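Long-range contacts in glycoside hydrolase, GH17 family (Formosa sp. Hel1_33_131, PDB 6FCG), which is an endo-laminarinase of glycoside hydrolase family 17 that probably cleaves internal beta-1,3-glucosidic bonds of the algal glucan laminarin: residues T229-V235 with L295-K299; T39-L44 with K203-I207. One frame throughout, in Å; residues are numbered along the deposited sequence.

Interaction 1. Residues T229-V235 with L295-K299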
# COMPACT_ATOMS: atom_id res chain seq x y z
N THR A 229 11.92 42.43 14.65
CA THR A 229 13.13 43.27 14.75
C THR A 229 13.22 43.90 16.16
O THR A 229 14.28 43.87 16.77
CB THR A 229 13.23 44.32 13.61
OG1 THR A 229 13.41 43.65 12.36
CG2 THR A 229 14.38 45.27 13.82
N LYS A 230 12.12 44.44 16.66
CA LYS A 230 12.08 45.06 17.98
C LYS A 230 12.33 44.04 19.09
O LYS A 230 12.98 44.38 20.09
CB LYS A 230 10.74 45.77 18.25
CG LYS A 230 10.43 46.90 17.29
CD LYS A 230 9.43 47.89 17.85
CE LYS A 230 8.94 48.76 16.71
NZ LYS A 230 7.54 48.47 16.45
N LEU A 231 11.80 42.83 18.92
CA LEU A 231 12.04 41.76 19.87
C LEU A 231 13.51 41.36 19.93
O LEU A 231 14.06 41.17 21.00
CB LEU A 231 11.21 40.52 19.52
CG LEU A 231 11.41 39.30 20.42
CD1 LEU A 231 10.97 39.60 21.85
CD2 LEU A 231 10.63 38.13 19.88
N ILE A 232 14.13 41.25 18.76
CA ILE A 232 15.56 40.97 18.68
C ILE A 232 16.39 42.06 19.38
O ILE A 232 17.39 41.73 20.00
CB ILE A 232 16.03 40.77 17.23
CG1 ILE A 232 15.45 39.46 16.68
CG2 ILE A 232 17.54 40.73 17.13
CD1 ILE A 232 15.38 39.40 15.18
N GLU A 233 15.97 43.34 19.28
CA GLU A 233 16.57 44.44 20.06
C GLU A 233 16.34 44.31 21.55
O GLU A 233 17.23 44.58 22.31
CB GLU A 233 16.05 45.87 19.64
CG GLU A 233 16.71 46.48 18.35
CD GLU A 233 18.20 46.86 18.44
OE1 GLU A 233 18.94 46.42 19.34
OE2 GLU A 233 18.69 47.55 17.53
N ALA A 234 15.15 43.92 21.96
CA ALA A 234 14.78 43.93 23.38
C ALA A 234 15.40 42.81 24.20
O ALA A 234 15.72 43.04 25.37
CB ALA A 234 13.27 43.90 23.54
N VAL A 235 15.58 41.62 23.63
CA VAL A 235 16.14 40.47 24.39
C VAL A 235 17.62 40.64 24.69
O VAL A 235 18.32 41.37 24.00
CB VAL A 235 15.93 39.10 23.68
CG1 VAL A 235 14.46 38.78 23.57
CG2 VAL A 235 16.61 39.02 22.33
N LEU A 295 20.12 43.02 9.99
CA LEU A 295 19.45 44.12 10.69
C LEU A 295 20.41 45.08 11.39
O LEU A 295 19.96 46.00 12.05
CB LEU A 295 18.49 43.56 11.74
CG LEU A 295 17.35 42.65 11.25
CD1 LEU A 295 16.61 42.02 12.43
CD2 LEU A 295 16.37 43.45 10.40
N GLY A 296 21.72 44.85 11.30
CA GLY A 296 22.70 45.62 12.06
C GLY A 296 22.60 45.46 13.58
O GLY A 296 22.79 46.42 14.31
N ILE A 297 22.30 44.25 14.05
CA ILE A 297 22.16 43.97 15.48
C ILE A 297 23.15 42.88 15.86
O ILE A 297 23.28 41.86 15.17
CB ILE A 297 20.72 43.55 15.84
CG1 ILE A 297 19.76 44.69 15.47
CG2 ILE A 297 20.61 43.23 17.33
CD1 ILE A 297 18.29 44.38 15.63
N ASN A 298 23.86 43.10 16.96
CA ASN A 298 24.80 42.11 17.49
C ASN A 298 24.29 41.57 18.81
O ASN A 298 24.17 42.31 19.77
CB ASN A 298 26.17 42.73 17.67
CG ASN A 298 27.22 41.70 17.99
OD1 ASN A 298 27.27 40.63 17.37
ND2 ASN A 298 28.07 42.00 18.96
N LYS A 299 23.87 40.32 18.82
CA LYS A 299 23.39 39.66 20.04
C LYS A 299 23.97 38.27 20.07
O LYS A 299 24.13 37.66 19.03
CB LYS A 299 21.87 39.53 20.05
CG LYS A 299 21.16 40.84 20.23
CD LYS A 299 20.75 41.05 21.66
CE LYS A 299 20.59 42.54 21.93
NZ LYS A 299 19.23 43.08 22.00

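Interaction 2. Residues T39-L44 with K203-I207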
# COMPACT_ATOMS: atom_id res chain seq x y z
N THR A 39 26.81 35.11 37.10
CA THR A 39 25.78 35.77 36.20
C THR A 39 25.50 35.05 34.85
O THR A 39 26.31 34.23 34.40
CB THR A 39 26.24 37.23 35.99
OG1 THR A 39 25.33 38.09 36.64
CG2 THR A 39 26.34 37.67 34.56
N ALA A 40 24.37 35.33 34.20
CA ALA A 40 24.06 34.68 32.90
C ALA A 40 25.11 34.91 31.82
O ALA A 40 25.51 33.98 31.11
CB ALA A 40 22.71 35.13 32.39
N LYS A 41 25.58 36.15 31.72
CA LYS A 41 26.75 36.50 30.90
C LYS A 41 28.01 35.63 31.14
O LYS A 41 28.73 35.33 30.22
CB LYS A 41 27.08 37.99 31.07
CG LYS A 41 28.05 38.56 30.04
CD LYS A 41 28.11 40.09 30.12
CE LYS A 41 29.55 40.63 30.19
NZ LYS A 41 30.12 40.82 28.84
N ASP A 42 28.26 35.21 32.38
CA ASP A 42 29.41 34.34 32.69
C ASP A 42 29.15 32.89 32.30
O ASP A 42 30.07 32.16 31.95
CB ASP A 42 29.74 34.38 34.20
CG ASP A 42 30.01 35.79 34.74
OD1 ASP A 42 30.78 36.55 34.09
OD2 ASP A 42 29.47 36.11 35.84
N ILE A 43 27.91 32.46 32.43
CA ILE A 43 27.52 31.05 32.32
C ILE A 43 27.28 30.59 30.88
O ILE A 43 27.72 29.52 30.46
CB ILE A 43 26.24 30.81 33.14
CG1 ILE A 43 26.57 30.90 34.62
CG2 ILE A 43 25.61 29.45 32.83
CD1 ILE A 43 25.35 30.95 35.50
N LEU A 44 26.53 31.40 30.13
CA LEU A 44 26.12 31.00 28.82
C LEU A 44 27.33 31.03 27.88
O LEU A 44 28.09 32.00 27.86
CB LEU A 44 24.99 31.88 28.30
CG LEU A 44 23.68 31.81 29.09
CD1 LEU A 44 22.68 32.82 28.55
CD2 LEU A 44 23.08 30.42 29.09
N LYS A 203 19.84 43.61 37.54
CA LYS A 203 20.26 44.09 36.22
C LYS A 203 21.02 43.05 35.41
O LYS A 203 21.13 43.20 34.19
CB LYS A 203 21.02 45.41 36.33
CG LYS A 203 20.04 46.56 36.43
CD LYS A 203 20.75 47.86 36.68
CE LYS A 203 19.77 49.03 36.84
NZ LYS A 203 20.61 50.24 37.09
N ASP A 204 21.55 42.03 36.09
CA ASP A 204 22.26 40.93 35.43
C ASP A 204 21.40 39.72 34.98
O ASP A 204 21.93 38.78 34.37
CB ASP A 204 23.36 40.42 36.35
CG ASP A 204 24.47 41.45 36.57
OD1 ASP A 204 24.95 42.03 35.58
OD2 ASP A 204 24.88 41.63 37.74
N LEU A 205 20.11 39.77 35.30
CA LEU A 205 19.14 38.76 34.87
C LEU A 205 18.88 38.93 33.40
O LEU A 205 18.56 40.03 32.95
CB LEU A 205 17.82 38.93 35.63
CG LEU A 205 16.71 37.94 35.31
CD1 LEU A 205 17.00 36.59 35.91
CD2 LEU A 205 15.38 38.44 35.82
N TRP A 206 19.07 37.87 32.64
CA TRP A 206 18.94 37.95 31.20
C TRP A 206 17.54 37.53 30.76
O TRP A 206 16.98 36.58 31.31
CB TRP A 206 20.05 37.13 30.52
CG TRP A 206 21.28 37.94 30.20
CD1 TRP A 206 21.61 39.15 30.72
CD2 TRP A 206 22.34 37.59 29.30
NE1 TRP A 206 22.81 39.58 30.21
CE2 TRP A 206 23.29 38.64 29.35
CE3 TRP A 206 22.59 36.49 28.48
CZ2 TRP A 206 24.45 38.63 28.59
CZ3 TRP A 206 23.76 36.48 27.72
CH2 TRP A 206 24.67 37.55 27.79
N ILE A 207 17.00 38.23 29.76
CA ILE A 207 15.68 37.94 29.24
C ILE A 207 15.80 37.47 27.81
O ILE A 207 16.58 38.00 27.04
CB ILE A 207 14.79 39.18 29.28
CG1 ILE A 207 14.87 39.87 30.65
CG2 ILE A 207 13.35 38.81 28.95
CD1 ILE A 207 14.41 39.01 31.83

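Interaction 1. Residues T229-V235 with L295-K299
L295 packs against T229 and I232 on helix 226-234. Both methyls of L295 approach the T229 hydroxyl, with CD2 of L295 3.6 Å from OG1 of T229. L295 CD1 also lies 4.0 Å from I232 CD1, and the two side chains meet nearly perpendicular.

G296 has positive phi and closes the preceding helix in a Schellman motif. The chain then runs alongside helix 226-234, in the same direction.

I297 lies between I232 and E233. Its CG2 is 4.0 Å from I232 CG2, and its CG1-CD1 arm runs along the E233 carboxylate, with I297 CG1 3.7 Å from E233 OE2. The CB of E233 points away from this chain, but a bend at chi2 (-67°) brings its carboxylate back over the isoleucine.

K299 reaches the end of the helix. Its bent chain brings NZ to backbone carbonyls there. NZ donates to I232 O at 3.0 Å, in the carbonyl plane on a lone pair (C=O...N 135°). It also donates to V235 O at 2.8 Å, nearly in line with the carbonyl (163°). The positive charge probably suits the negative end of the helix dipole. A methionine here would probably leave the oxygens of I232 and V235 without this shared donor, and the helix end without its balancing charge.

Helix 226-234 is also covered by other helices. L231 rests on I185 and V189 of helix 182-197, while I232 and V235 touch W216 of helix 214-218. The two segments lead into strands 238-241 and 301-305, neighbours in the parallel barrel sheet.

Interaction 2. Residues T39-L44 with K203-I207
W206 is the centre of the apolar contacts, and the short helix 40-43 lies over one face of its indole. A40 CB sits 3.6 Å above the ring plane of W206, offset toward the rim. K41 N lies on the same face, 4.0 Å above the W206 ring plane and over its centre. The K41 side chain then crosses the six-membered ring obliquely, with K41 CB 3.7 Å from W206 CZ2. Its CG is anti to the backbone N (chi1 -166°), which keeps it near the same ring atom before the amine end leads away. L44 comes to the ring obliquely, with its CD1 3.7 Å from W206 CE3. A40 CB also meets W206 CB, at 3.8 Å.

Polar side chains meet at the start of the helix. The T39 hydroxyl lies beside the D204 side chain, with T39 OG1 3.5 Å from D204 CG. The T39 side chain lies roughly perpendicular to that of D204.

Hydrogen bonds within 39-44 hold the turn together. T39 is the N-cap residue, and its N donates to D42 OD2 at 3.1 Å, on the anti side of the carboxylate and 21° out of its plane. This is one half of a capping box; the T39 side chain does not supply the other. L44 N bonds to A40 O at 2.9 Å, which probably helps place L44 beside the indole.

W206 begins strand 206-212, and its backbone bonds to K162 and I164 of strand 161-168. A40 and I43 touch V163 and K162 of that strand. L44 also touches Y237, just before strand 238-241. The helix therefore packs where several barrel strands begin.

In the fold
From the N terminus, interaction 2 comes first. It closes a long loop from residues 39-44, ahead of strand 50-53, to the start of strand 206-212. Strands 50-53, 83-87, 116-121 and 161-168 lie within that loop. Interaction 1 opens afterwards, at helix 226-234, and closes ahead of strand 301-305, spanning strand 238-241 and helix 266-294. The loops follow one another in series and neither nest nor cross. Their centres are about 17 Å apart, yet the contacts touch: V235 CB is 3.6 Å from I207 O. Both lie where chain enters parallel strands of the TIM barrel, the end opposite the usual catalytic face of this fold.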